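Local structure of aromatic amino acid aminotransferase I (Candida albicans WO-1, 6HNU) at residues I213-N218 against P248-Q253; A390-T395 against T465-P470; F188-E193 against S222-E227. The protein probably catalyses the pyridoxal-phosphate-dependent transfer of the amino group from an aromatic L-amino acid to 2-oxoglutarate, giving the aromatic oxo-acid and L-glutamate. All coordinates share one frame; numbering follows the deposited sequence.

Contact 1 of 3, residues I213-N218 against P248-Q253; sequences ICTGQN and PYYFLQ. With PLP (pyridoxal-5'-phosphate), chain I.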
ATOM      1  N   ILE B 213      -3.082 -21.423  -2.576  1.00 14.34           N
ATOM      2  CA  ILE B 213      -3.906 -21.061  -1.393  1.00 15.53           C
ATOM      3  C   ILE B 213      -4.224 -22.382  -0.711  1.00 15.25           C
ATOM      4  O   ILE B 213      -5.330 -22.922  -0.913  1.00 14.08           O
ATOM      5  CB  ILE B 213      -5.148 -20.280  -1.851  1.00 15.27           C
ATOM      6  CG1 ILE B 213      -4.784 -19.170  -2.836  1.00 16.27           C
ATOM      7  CG2 ILE B 213      -5.902 -19.748  -0.654  1.00 15.65           C
ATOM      8  CD1 ILE B 213      -5.919 -18.707  -3.728  1.00 17.68           C
ATOM      9  N   CYS B 214      -3.277 -22.920   0.065  1.00 15.04           N
ATOM     10  CA  CYS B 214      -3.282 -24.360   0.319  1.00 15.44           C
ATOM     11  C   CYS B 214      -4.261 -24.708   1.447  1.00 15.14           C
ATOM     12  O   CYS B 214      -4.606 -25.874   1.528  1.00 17.15           O
ATOM     13  CB  CYS B 214      -1.875 -24.878   0.534  1.00 16.45           C
ATOM     14  SG  CYS B 214      -0.888 -23.912   1.691  1.00 17.13           S
ATOM     15  N   THR B 215      -4.669 -23.748   2.277  1.00 15.33           N
ATOM     16  CA  THR B 215      -5.635 -23.942   3.385  1.00 15.13           C
ATOM     17  C   THR B 215      -6.935 -23.186   3.106  1.00 15.11           C
ATOM     18  O   THR B 215      -6.925 -21.939   3.091  1.00 16.45           O
ATOM     19  CB  THR B 215      -5.034 -23.540   4.737  1.00 16.08           C
ATOM     20  OG1 THR B 215      -3.726 -24.115   4.816  1.00 16.42           O
ATOM     21  CG2 THR B 215      -5.883 -24.016   5.893  1.00 15.68           C
ATOM     22  N   GLY B 216      -8.050 -23.889   2.913  1.00 15.13           N
ATOM     23  CA  GLY B 216      -9.327 -23.206   2.632  1.00 14.69           C
ATOM     24  C   GLY B 216      -9.279 -22.573   1.243  1.00 14.01           C
ATOM     25  O   GLY B 216      -9.687 -21.369   1.080  1.00 15.19           O
ATOM     26  N   GLN B 217      -8.661 -23.294   0.318  1.00 15.42           N
ATOM     27  CA  GLN B 217      -8.357 -22.882  -1.074  1.00 16.14           C
ATOM     28  C   GLN B 217      -9.573 -22.147  -1.659  1.00 16.99           C
ATOM     29  O   GLN B 217     -10.690 -22.598  -1.452  1.00 17.09           O
ATOM     30  CB  GLN B 217      -8.028 -24.104  -1.910  1.00 16.24           C
ATOM     31  CG  GLN B 217      -7.238 -23.864  -3.185  1.00 16.11           C
ATOM     32  CD  GLN B 217      -8.046 -23.412  -4.387  1.00 16.75           C
ATOM     33  OE1 GLN B 217      -9.252 -23.655  -4.493  1.00 15.22           O
ATOM     34  NE2 GLN B 217      -7.365 -22.727  -5.297  1.00 16.14           N
ATOM     35  N   ASN B 218      -9.337 -21.004  -2.318  1.00 17.54           N
ATOM     36  CA  ASN B 218     -10.392 -20.202  -2.980  1.00 15.14           C
ATOM     37  C   ASN B 218     -10.292 -20.498  -4.477  1.00 14.29           C
ATOM     38  O   ASN B 218      -9.283 -20.118  -5.082  1.00 13.63           O
ATOM     39  CB  ASN B 218     -10.178 -18.726  -2.654  1.00 16.17           C
ATOM     40  CG  ASN B 218     -11.186 -17.785  -3.268  1.00 17.16           C
ATOM     41  OD1 ASN B 218     -12.165 -18.214  -3.868  1.00 19.25           O
ATOM     42  ND2 ASN B 218     -10.992 -16.496  -3.064  1.00 17.68           N
ATOM     43  N   PRO B 248      -4.334 -16.496   3.840  1.00 17.28           N
ATOM     44  CA  PRO B 248      -5.184 -15.664   4.704  1.00 17.27           C
ATOM     45  C   PRO B 248      -6.200 -16.497   5.514  1.00 17.04           C
ATOM     46  O   PRO B 248      -6.693 -16.024   6.539  1.00 17.81           O
ATOM     47  CB  PRO B 248      -5.867 -14.728   3.722  1.00 16.91           C
ATOM     48  CG  PRO B 248      -5.968 -15.580   2.451  1.00 17.21           C
ATOM     49  CD  PRO B 248      -4.724 -16.440   2.421  1.00 16.15           C
ATOM     50  N   TYR B 249      -6.463 -17.733   5.110  1.00 17.04           N
ATOM     51  CA  TYR B 249      -7.522 -18.561   5.732  1.00 16.18           C
ATOM     52  C   TYR B 249      -6.905 -19.618   6.656  1.00 17.74           C
ATOM     53  O   TYR B 249      -7.637 -20.490   7.117  1.00 18.32           O
ATOM     54  CB  TYR B 249      -8.373 -19.241   4.654  1.00 16.72           C
ATOM     55  CG  TYR B 249      -8.942 -18.344   3.585  1.00 15.75           C
ATOM     56  CD1 TYR B 249      -9.863 -17.359   3.878  1.00 16.82           C
ATOM     57  CD2 TYR B 249      -8.559 -18.491   2.270  1.00 14.93           C
ATOM     58  CE1 TYR B 249     -10.405 -16.551   2.893  1.00 17.30           C
ATOM     59  CE2 TYR B 249      -9.104 -17.717   1.269  1.00 16.64           C
ATOM     60  CZ  TYR B 249     -10.022 -16.734   1.575  1.00 18.75           C
ATOM     61  OH  TYR B 249     -10.585 -15.939   0.610  1.00 20.69           O
ATOM     62  N   TYR B 250      -5.590 -19.562   6.932  1.00 18.39           N
ATOM     63  CA  TYR B 250      -4.907 -20.591   7.740  1.00 17.09           C
ATOM     64  C   TYR B 250      -5.618 -20.805   9.076  1.00 16.40           C
ATOM     65  O   TYR B 250      -5.726 -21.932   9.501  1.00 16.36           O
ATOM     66  CB  TYR B 250      -3.447 -20.227   8.014  1.00 18.84           C
ATOM     67  CG  TYR B 250      -2.683 -21.352   8.667  1.00 17.67           C
ATOM     68  CD1 TYR B 250      -2.220 -22.427   7.923  1.00 17.76           C
ATOM     69  CD2 TYR B 250      -2.408 -21.332  10.024  1.00 16.91           C
ATOM     70  CE1 TYR B 250      -1.495 -23.449   8.495  1.00 17.43           C
ATOM     71  CE2 TYR B 250      -1.694 -22.353  10.621  1.00 17.53           C
ATOM     72  CZ  TYR B 250      -1.252 -23.416   9.865  1.00 18.02           C
ATOM     73  OH  TYR B 250      -0.560 -24.414  10.431  1.00 18.66           O
ATOM     74  N   PHE B 251      -6.148 -19.771   9.707  1.00 14.83           N
ATOM     75  CA  PHE B 251      -6.733 -19.897  11.059  1.00 16.19           C
ATOM     76  C   PHE B 251      -8.251 -20.075  10.928  1.00 17.01           C
ATOM     77  O   PHE B 251      -8.953 -19.969  11.942  1.00 16.92           O
ATOM     78  CB  PHE B 251      -6.238 -18.749  11.949  1.00 17.46           C
ATOM     79  CG  PHE B 251      -4.826 -18.974  12.420  1.00 17.25           C
ATOM     80  CD1 PHE B 251      -4.495 -20.131  13.116  1.00 17.40           C
ATOM     81  CD2 PHE B 251      -3.812 -18.099  12.079  1.00 17.17           C
ATOM     82  CE1 PHE B 251      -3.190 -20.376  13.500  1.00 19.23           C
ATOM     83  CE2 PHE B 251      -2.495 -18.359  12.453  1.00 18.06           C
ATOM     84  CZ  PHE B 251      -2.194 -19.490  13.175  1.00 16.56           C
ATOM     85  N   LEU B 252      -8.755 -20.377   9.712  1.00 17.00           N
ATOM     86  CA  LEU B 252     -10.154 -20.835   9.544  1.00 17.42           C
ATOM     87  C   LEU B 252     -10.145 -22.358   9.419  1.00 19.23           C
ATOM     88  O   LEU B 252     -11.167 -22.918   8.975  1.00 17.66           O
ATOM     89  CB  LEU B 252     -10.796 -20.173   8.320  1.00 17.99           C
ATOM     90  CG  LEU B 252     -10.737 -18.644   8.305  1.00 18.14           C
ATOM     91  CD1 LEU B 252     -11.581 -18.079   7.188  1.00 19.62           C
ATOM     92  CD2 LEU B 252     -11.180 -18.054   9.634  1.00 19.17           C
ATOM     93  N   GLN B 253      -9.062 -23.024   9.830  1.00 17.00           N
ATOM     94  CA  GLN B 253      -9.108 -24.494  10.049  1.00 18.19           C
ATOM     95  C   GLN B 253     -10.222 -24.835  11.053  1.00 18.83           C
ATOM     96  O   GLN B 253     -10.522 -24.029  11.969  1.00 17.48           O
ATOM     97  CB  GLN B 253      -7.748 -25.046  10.432  1.00 18.79           C
ATOM     98  CG  GLN B 253      -6.798 -25.047   9.239  1.00 16.91           C
ATOM     99  CD  GLN B 253      -5.407 -25.450   9.619  1.00 16.62           C
ATOM    100  OE1 GLN B 253      -5.131 -26.610   9.902  1.00 17.27           O
ATOM    101  NE2 GLN B 253      -4.509 -24.474   9.709  1.00 15.42           N
TER
HETATM  102  N1  PLP I 502      -5.405 -13.956  -1.113  1.00 25.81           N
HETATM  103  C2  PLP I 502      -6.458 -14.758  -1.289  1.00 23.33           C
HETATM  104  C2A PLP I 502      -6.248 -16.083  -1.932  1.00 26.54           C
HETATM  105  C3  PLP I 502      -7.736 -14.373  -0.890  1.00 24.00           C
HETATM  106  O3  PLP I 502      -8.780 -15.213  -1.163  1.00 21.64           O
HETATM  107  C4  PLP I 502      -7.912 -13.102  -0.306  1.00 25.89           C
HETATM  108  C4A PLP I 502      -9.248 -12.664   0.091  1.00 29.74           C
HETATM  109  C5  PLP I 502      -6.790 -12.290  -0.094  1.00 23.78           C
HETATM  110  C6  PLP I 502      -5.575 -12.747  -0.536  1.00 25.06           C
HETATM  111  C5A PLP I 502      -6.915 -10.891   0.458  1.00 24.67           C
HETATM  112  O4P PLP I 502      -5.928 -10.653   1.498  1.00 21.78           O
HETATM  113  P   PLP I 502      -5.699  -9.283   2.180  1.00 20.55           P
HETATM  114  O1P PLP I 502      -4.700  -9.663   3.250  1.00 19.56           O
HETATM  115  O2P PLP I 502      -7.079  -8.818   2.724  1.00 18.46           O
HETATM  116  O3P PLP I 502      -5.150  -8.324   1.126  1.00 19.83           O
HETATM  117  O   HOH W   1      -5.397 -19.762   3.307  1.00 14.80           O
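The phenolic oxygen O3 of the pyridoxal phosphate is gripped by both segments. It donates to Y249 OH at 2.6 Å and accepts from N218 ND2 at 3.2 Å, with a nearly straight N-H...O angle of 165°. O3 is thus held from both loops at once, by one bond given and one accepted. Such an Asn/Tyr pair at O3 is a familiar feature of this aminotransferase family, and here both residues also line the phenylalanine pocket. N218 CG, anti to the backbone N (chi1 180°), carries the amide toward O3; the carboxamide plane is turned 72° from the phenol ring, and OD1 is taken by R463. Next to O3, I213 CD1 lies 3.2 Å from the cofactor methyl C2A, while I213 CG2 meets the rim of the Y249 ring at CD2. The G216 carbonyl O lies 3.3 Å from Y249 CD2. A water links the loops, donating to T215 O and accepting from Y249 N. Farther from the cofactor, T215 CG2 packs on Q253 CG at 3.6 Å, and T215 OG1 is held by E247 and R229. Both segments are buried loops that follow the parallel strands 209-212 and 242-246 of the large sheet, and L252 and F251 rest on helix 334-377.

Contact 2 of 3, residues A390-T395 against T465-P470; sequences AGMFFT and TYAAVP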
ATOM      1  N   ALA B 390     -11.162 -26.575   6.307  1.00 19.37           N
ATOM      2  CA  ALA B 390     -10.673 -25.201   6.578  1.00 19.64           C
ATOM      3  C   ALA B 390     -11.318 -24.206   5.626  1.00 20.05           C
ATOM      4  O   ALA B 390     -11.727 -24.588   4.537  1.00 21.28           O
ATOM      5  CB  ALA B 390      -9.167 -25.150   6.470  1.00 18.25           C
ATOM      6  N   GLY B 391     -11.434 -22.969   6.051  1.00 19.26           N
ATOM      7  CA  GLY B 391     -11.812 -21.865   5.157  1.00 19.79           C
ATOM      8  C   GLY B 391     -13.249 -21.419   5.312  1.00 18.55           C
ATOM      9  O   GLY B 391     -13.955 -21.887   6.250  1.00 17.48           O
ATOM     10  N   MET B 392     -13.664 -20.500   4.436  1.00 18.86           N
ATOM     11  CA  MET B 392     -14.999 -19.877   4.483  1.00 19.48           C
ATOM     12  C   MET B 392     -15.870 -20.413   3.343  1.00 18.95           C
ATOM     13  O   MET B 392     -17.050 -20.076   3.324  1.00 21.19           O
ATOM     14  CB  MET B 392     -14.921 -18.349   4.448  1.00 22.09           C
ATOM     15  CG  MET B 392     -14.212 -17.772   3.249  1.00 22.63           C
ATOM     16  SD  MET B 392     -14.345 -15.992   3.234  1.00 24.31           S
ATOM     17  CE  MET B 392     -13.877 -15.571   4.908  1.00 24.16           C
ATOM     18  N   PHE B 393     -15.339 -21.268   2.493  1.00 17.91           N
ATOM     19  CA  PHE B 393     -16.041 -21.687   1.252  1.00 19.12           C
ATOM     20  C   PHE B 393     -16.425 -23.155   1.288  1.00 20.54           C
ATOM     21  O   PHE B 393     -15.704 -24.015   1.819  1.00 22.49           O
ATOM     22  CB  PHE B 393     -15.154 -21.438   0.038  1.00 17.96           C
ATOM     23  CG  PHE B 393     -14.769 -19.990  -0.114  1.00 17.69           C
ATOM     24  CD1 PHE B 393     -15.732 -19.022  -0.331  1.00 18.09           C
ATOM     25  CD2 PHE B 393     -13.427 -19.611  -0.099  1.00 18.14           C
ATOM     26  CE1 PHE B 393     -15.368 -17.691  -0.516  1.00 18.47           C
ATOM     27  CE2 PHE B 393     -13.077 -18.284  -0.279  1.00 17.88           C
ATOM     28  CZ  PHE B 393     -14.043 -17.328  -0.452  1.00 18.44           C
ATOM     29  N   PHE B 394     -17.573 -23.431   0.676  1.00 22.86           N
ATOM     30  CA  PHE B 394     -18.043 -24.799   0.370  1.00 20.78           C
ATOM     31  C   PHE B 394     -18.293 -24.871  -1.138  1.00 20.20           C
ATOM     32  O   PHE B 394     -18.475 -23.839  -1.759  1.00 18.48           O
ATOM     33  CB  PHE B 394     -19.311 -25.121   1.174  1.00 22.76           C
ATOM     34  CG  PHE B 394     -20.540 -24.321   0.853  1.00 23.14           C
ATOM     35  CD1 PHE B 394     -21.423 -24.750  -0.128  1.00 24.94           C
ATOM     36  CD2 PHE B 394     -20.822 -23.146   1.521  1.00 24.73           C
ATOM     37  CE1 PHE B 394     -22.547 -24.006  -0.419  1.00 25.31           C
ATOM     38  CE2 PHE B 394     -21.952 -22.406   1.227  1.00 27.18           C
ATOM     39  CZ  PHE B 394     -22.816 -22.837   0.249  1.00 26.05           C
ATOM     40  N   THR B 395     -18.201 -26.049  -1.714  1.00 19.77           N
ATOM     41  CA  THR B 395     -18.570 -26.250  -3.135  1.00 21.82           C
ATOM     42  C   THR B 395     -19.597 -27.373  -3.281  1.00 24.71           C
ATOM     43  O   THR B 395     -19.584 -28.339  -2.484  1.00 22.30           O
ATOM     44  CB  THR B 395     -17.342 -26.466  -4.004  1.00 20.71           C
ATOM     45  OG1 THR B 395     -16.617 -27.600  -3.520  1.00 21.77           O
ATOM     46  CG2 THR B 395     -16.507 -25.209  -4.036  1.00 20.52           C
ATOM     47  N   THR B 465     -20.222 -19.427   0.335  1.00 20.01           N
ATOM     48  CA  THR B 465     -19.627 -19.070   1.646  1.00 22.64           C
ATOM     49  C   THR B 465     -20.671 -19.291   2.747  1.00 22.57           C
ATOM     50  O   THR B 465     -21.843 -18.967   2.533  1.00 20.77           O
ATOM     51  CB  THR B 465     -19.098 -17.630   1.694  1.00 22.70           C
ATOM     52  OG1 THR B 465     -18.636 -17.413   3.039  1.00 27.01           O
ATOM     53  CG2 THR B 465     -20.089 -16.545   1.343  1.00 21.79           C
ATOM     54  N   TYR B 466     -20.224 -19.776   3.905  1.00 22.14           N
ATOM     55  CA  TYR B 466     -21.042 -19.857   5.147  1.00 21.71           C
ATOM     56  C   TYR B 466     -20.627 -18.744   6.121  1.00 24.95           C
ATOM     57  O   TYR B 466     -21.146 -18.730   7.229  1.00 23.98           O
ATOM     58  CB  TYR B 466     -20.952 -21.254   5.764  1.00 21.06           C
ATOM     59  CG  TYR B 466     -19.589 -21.905   5.732  1.00 19.94           C
ATOM     60  CD1 TYR B 466     -18.572 -21.483   6.576  1.00 21.21           C
ATOM     61  CD2 TYR B 466     -19.312 -22.941   4.866  1.00 20.09           C
ATOM     62  CE1 TYR B 466     -17.327 -22.084   6.532  1.00 20.45           C
ATOM     63  CE2 TYR B 466     -18.082 -23.577   4.822  1.00 19.56           C
ATOM     64  CZ  TYR B 466     -17.079 -23.126   5.673  1.00 18.06           C
ATOM     65  OH  TYR B 466     -15.848 -23.679   5.615  1.00 18.97           O
ATOM     66  N   ALA B 467     -19.769 -17.805   5.715  1.00 25.80           N
ATOM     67  CA  ALA B 467     -19.249 -16.727   6.595  1.00 28.66           C
ATOM     68  C   ALA B 467     -19.979 -15.388   6.372  1.00 30.75           C
ATOM     69  O   ALA B 467     -19.667 -14.400   7.082  1.00 31.31           O
ATOM     70  CB  ALA B 467     -17.770 -16.586   6.343  1.00 28.12           C
ATOM     71  N   ALA B 468     -20.857 -15.289   5.371  1.00 29.27           N
ATOM     72  CA  ALA B 468     -21.310 -13.979   4.843  1.00 32.87           C
ATOM     73  C   ALA B 468     -22.640 -13.578   5.487  1.00 35.03           C
ATOM     74  O   ALA B 468     -22.838 -12.334   5.654  1.00 37.46           O
ATOM     75  CB  ALA B 468     -21.400 -13.988   3.326  1.00 33.33           C
ATOM     76  N   VAL B 469     -23.512 -14.554   5.797  1.00 34.38           N
ATOM     77  CA  VAL B 469     -24.918 -14.302   6.247  1.00 35.82           C
ATOM     78  C   VAL B 469     -25.193 -15.105   7.515  1.00 30.91           C
ATOM     79  O   VAL B 469     -24.583 -16.148   7.773  1.00 32.09           O
ATOM     80  CB  VAL B 469     -25.988 -14.636   5.173  1.00 34.51           C
ATOM     81  CG1 VAL B 469     -25.870 -13.798   3.904  1.00 36.70           C
ATOM     82  CG2 VAL B 469     -26.000 -16.108   4.839  1.00 31.64           C
ATOM     83  N   PRO B 470     -26.180 -14.654   8.316  1.00 31.74           N
ATOM     84  CA  PRO B 470     -26.693 -15.440   9.443  1.00 33.70           C
ATOM     85  C   PRO B 470     -27.058 -16.868   9.026  1.00 34.82           C
ATOM     86  O   PRO B 470     -27.452 -17.034   7.880  1.00 41.36           O
ATOM     87  CB  PRO B 470     -27.949 -14.650   9.851  1.00 36.14           C
ATOM     88  CG  PRO B 470     -27.627 -13.219   9.465  1.00 35.68           C
ATOM     89  CD  PRO B 470     -26.859 -13.356   8.163  1.00 33.99           C
TER
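F393 and T465 face each other as an antiparallel non-hydrogen-bonded pair, their CA atoms 4.5 Å apart, where the chain from G391 enters strand 393-399 and strand 459-465 ends. Just beyond the pair, M392 O accepts from Y466 N at 3.2 Å, nearly along the C=O axis, and T465 CA adds a CA-H...O contact to the same oxygen. That oxygen also sits 3.6 Å above the centre of the Y466 ring. Y466 CG, set between its own backbone N and carbonyl carbon (chi1 40°), is 3.9 Å from M392 O. At the far end of the ring, Y466 OH donates to G391 O at 2.7 Å from above the carbonyl plane. These strands are the central pair of the four-stranded antiparallel sheet in the small domain of this aminotransferase fold. As strand 459-465 gives out, T465 OG1 accepts from A467 N at 2.9 Å, an ST turn that leads toward helix 471-489. The F394 and Y466 side chains run antiparallel past one another, CD2 to CD2 at 3.7 Å. M392 CB touches A467 CB at 3.8 Å, while M392 CG sits over the centre of the F393 ring. G45 and G46 of the second subunit pack on F393, T465 and M392, and helix 334-377 lines Y466, A467 and F394.

Contact 3 of 3, residues F188-E193 against S222-E227; sequences FGIIPE and SSLSAE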
ATOM      1  N   PHE B 188      -9.653 -32.443  -3.424  1.00 17.48           N
ATOM      2  CA  PHE B 188      -8.760 -32.251  -2.243  1.00 18.70           C
ATOM      3  C   PHE B 188      -7.595 -31.318  -2.578  1.00 20.32           C
ATOM      4  O   PHE B 188      -6.701 -31.224  -1.730  1.00 19.67           O
ATOM      5  CB  PHE B 188      -8.263 -33.600  -1.714  1.00 19.43           C
ATOM      6  CG  PHE B 188      -9.381 -34.566  -1.408  1.00 21.87           C
ATOM      7  CD1 PHE B 188     -10.295 -34.290  -0.401  1.00 23.63           C
ATOM      8  CD2 PHE B 188      -9.565 -35.695  -2.182  1.00 24.73           C
ATOM      9  CE1 PHE B 188     -11.321 -35.186  -0.116  1.00 27.74           C
ATOM     10  CE2 PHE B 188     -10.599 -36.579  -1.908  1.00 26.47           C
ATOM     11  CZ  PHE B 188     -11.483 -36.310  -0.891  1.00 25.11           C
ATOM     12  N   GLY B 189      -7.578 -30.739  -3.794  1.00 19.25           N
ATOM     13  CA  GLY B 189      -6.592 -29.753  -4.261  1.00 18.14           C
ATOM     14  C   GLY B 189      -5.640 -30.293  -5.304  1.00 18.21           C
ATOM     15  O   GLY B 189      -5.944 -31.282  -5.976  1.00 19.07           O
ATOM     16  N   ILE B 190      -4.490 -29.644  -5.422  1.00 16.68           N
ATOM     17  CA  ILE B 190      -3.421 -29.999  -6.387  1.00 16.92           C
ATOM     18  C   ILE B 190      -3.181 -31.516  -6.278  1.00 16.78           C
ATOM     19  O   ILE B 190      -2.949 -32.017  -5.158  1.00 15.66           O
ATOM     20  CB  ILE B 190      -2.140 -29.225  -6.059  1.00 17.12           C
ATOM     21  CG1 ILE B 190      -2.264 -27.735  -6.366  1.00 17.90           C
ATOM     22  CG2 ILE B 190      -0.921 -29.849  -6.722  1.00 18.04           C
ATOM     23  CD1 ILE B 190      -1.097 -26.920  -5.837  1.00 19.66           C
ATOM     24  N   ILE B 191      -3.065 -32.173  -7.429  1.00 18.26           N
ATOM     25  CA  ILE B 191      -2.708 -33.621  -7.503  1.00 17.27           C
ATOM     26  C   ILE B 191      -1.203 -33.707  -7.693  1.00 18.02           C
ATOM     27  O   ILE B 191      -0.696 -33.387  -8.775  1.00 19.12           O
ATOM     28  CB  ILE B 191      -3.481 -34.324  -8.642  1.00 18.14           C
ATOM     29  CG1 ILE B 191      -5.000 -34.186  -8.496  1.00 18.71           C
ATOM     30  CG2 ILE B 191      -3.014 -35.790  -8.680  1.00 18.17           C
ATOM     31  CD1 ILE B 191      -5.795 -34.650  -9.711  1.00 20.89           C
ATOM     32  N   PRO B 192      -0.416 -34.126  -6.675  1.00 16.85           N
ATOM     33  CA  PRO B 192       1.036 -34.109  -6.817  1.00 17.15           C
ATOM     34  C   PRO B 192       1.576 -34.870  -8.033  1.00 19.44           C
ATOM     35  O   PRO B 192       2.485 -34.344  -8.654  1.00 19.44           O
ATOM     36  CB  PRO B 192       1.495 -34.715  -5.486  1.00 18.52           C
ATOM     37  CG  PRO B 192       0.387 -34.282  -4.542  1.00 18.13           C
ATOM     38  CD  PRO B 192      -0.845 -34.600  -5.359  1.00 16.05           C
ATOM     39  N   GLU B 193       1.051 -36.078  -8.356  1.00 19.84           N
ATOM     40  CA  GLU B 193       1.580 -36.858  -9.509  1.00 18.91           C
ATOM     41  C   GLU B 193       1.536 -36.008 -10.804  1.00 18.14           C
ATOM     42  O   GLU B 193       2.484 -36.059 -11.567  1.00 19.44           O
ATOM     43  CB  GLU B 193       0.826 -38.177  -9.728  0.50 17.36           C
ATOM     44  CG  GLU B 193       1.086 -38.773 -11.107  0.50 16.88           C
ATOM     45  CD  GLU B 193       0.451 -40.119 -11.425  0.50 14.60           C
ATOM     46  OE1 GLU B 193      -0.522 -40.450 -10.769  0.50 14.95           O
ATOM     47  OE2 GLU B 193       0.938 -40.810 -12.347  0.50 12.78           O
ATOM     48  N   SER B 222     -11.004 -26.682  -0.702  1.00 19.72           N
ATOM     49  CA  SER B 222     -10.088 -27.807  -0.447  1.00 18.79           C
ATOM     50  C   SER B 222      -8.929 -27.367   0.487  1.00 19.40           C
ATOM     51  O   SER B 222      -8.582 -26.186   0.579  1.00 18.67           O
ATOM     52  CB  SER B 222      -9.596 -28.382  -1.776  1.00 19.59           C
ATOM     53  OG  SER B 222      -8.619 -27.549  -2.360  1.00 19.64           O
ATOM     54  N   SER B 223      -8.293 -28.279   1.184  1.00 17.88           N
ATOM     55  CA  SER B 223      -7.036 -27.955   1.910  1.00 18.75           C
ATOM     56  C   SER B 223      -6.043 -29.061   1.620  1.00 20.46           C
ATOM     57  O   SER B 223      -6.435 -30.247   1.756  1.00 24.22           O
ATOM     58  CB  SER B 223      -7.249 -27.794   3.414  1.00 16.98           C
ATOM     59  OG  SER B 223      -8.271 -26.892   3.733  1.00 16.83           O
ATOM     60  N   LEU B 224      -4.829 -28.745   1.198  1.00 19.88           N
ATOM     61  CA  LEU B 224      -3.849 -29.824   0.940  1.00 19.58           C
ATOM     62  C   LEU B 224      -3.521 -30.532   2.249  1.00 20.66           C
ATOM     63  O   LEU B 224      -3.209 -29.857   3.258  1.00 18.13           O
ATOM     64  CB  LEU B 224      -2.594 -29.250   0.307  1.00 19.56           C
ATOM     65  CG  LEU B 224      -2.783 -28.782  -1.130  1.00 19.33           C
ATOM     66  CD1 LEU B 224      -1.528 -28.056  -1.589  1.00 20.36           C
ATOM     67  CD2 LEU B 224      -3.075 -29.969  -2.033  1.00 17.56           C
ATOM     68  N   SER B 225      -3.626 -31.861   2.229  1.00 20.40           N
ATOM     69  CA  SER B 225      -3.215 -32.751   3.347  1.00 19.95           C
ATOM     70  C   SER B 225      -1.720 -32.580   3.627  1.00 19.46           C
ATOM     71  O   SER B 225      -0.938 -32.155   2.729  1.00 18.00           O
ATOM     72  CB  SER B 225      -3.537 -34.192   2.988  1.00 19.15           C
ATOM     73  OG  SER B 225      -2.619 -34.641   1.994  1.00 15.28           O
ATOM     74  N   ALA B 226      -1.290 -32.941   4.834  1.00 19.68           N
ATOM     75  CA  ALA B 226       0.136 -32.952   5.205  1.00 18.98           C
ATOM     76  C   ALA B 226       0.903 -33.797   4.187  1.00 19.47           C
ATOM     77  O   ALA B 226       2.023 -33.425   3.792  1.00 17.41           O
ATOM     78  CB  ALA B 226       0.280 -33.484   6.611  1.00 19.61           C
ATOM     79  N   GLU B 227       0.311 -34.902   3.738  0.50 19.22           N
ATOM     80  CA  GLU B 227       0.974 -35.822   2.785  1.00 20.16           C
ATOM     81  C   GLU B 227       1.143 -35.124   1.431  1.00 17.86           C
ATOM     82  O   GLU B 227       2.210 -35.243   0.844  1.00 18.74           O
ATOM     83  CB  GLU B 227       0.120 -37.099   2.650  0.50 19.61           C
ATOM     84  CG  GLU B 227      -0.024 -37.939   3.914  0.50 20.13           C
ATOM     85  CD  GLU B 227      -0.828 -37.379   5.085  0.50 19.76           C
ATOM     86  OE1 GLU B 227      -1.771 -36.634   4.873  0.50 17.08           O
ATOM     87  OE2 GLU B 227      -0.484 -37.716   6.239  0.50 23.30           O
TER
HETATM   88  O   HOH W   2      -5.355 -32.970   0.158  1.00 19.27           O
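S222 CB lies 3.6 Å from F188 C, the carbonyl carbon, and S222 OG lies 3.5 Å from G189 CA. No direct hydrogen bond joins the two segments; they meet by packing and through one water. L224 supplies most of the apolar packing with a single branch: L224 CD2 lies 3.7 Å from I190 N and 4.2 Å from I190 CB, and approaches F188 O at 3.8 Å. G189, without a side chain, lets L224 CD2 and S222 OG close on its backbone, which has phi 109° and psi -158°, a conformation that by itself calls for glycine. The water accepts from S225 N and donates to F188 O, 2.9 Å in each case, bridging the turn at F188 to the chain just ahead of a helix. Strand 189-190 is the outermost strand of the large mixed sheet on this side, antiparallel to 179-186, and it runs by way of I191, the N-cap, into helix 192-200. The other segment likewise leads into a helix: S225 is the N-cap of 226-239, its OG accepting from R228 N. In the second shell, S222 OG, set between its backbone N and carbonyl carbon (chi1 76°), bonds to T220, while S223 OG is held by G216. Farther in, I190 and L224 both pack on I232 of helix 226-239, and I190 also reaches L210 of strand 209-212 and V183 of strand 179-186.

Contacts 2 and 3 both adjoin contact 1 and also touch each other. Contact 1 grips the pyridoxal phosphate directly. Contact 2, its centre about 12 Å from that of contact 1, reaches the pocket through F393, whose CE2 lies 3.5 Å from Y249 OH and 3.6 Å from N218 CG; the F393 side chain is also about 4 Å from the bound phenylalanine. A probable hydrogen bond from G391 N to L252 O joins them further. Contact 3 is centred about 13 Å from contact 1, and its S222 side chain is about 12 Å from the pyridoxal phosphate. S222-E227 follows I213-N218 in the same connection between strand 209-212 and helix 226-239, with probable bonds L224 N to C214 O and Q217 N to S222 O, both 2.9 Å. Contacts 2 and 3 meet where A390 CB packs on S223 OG.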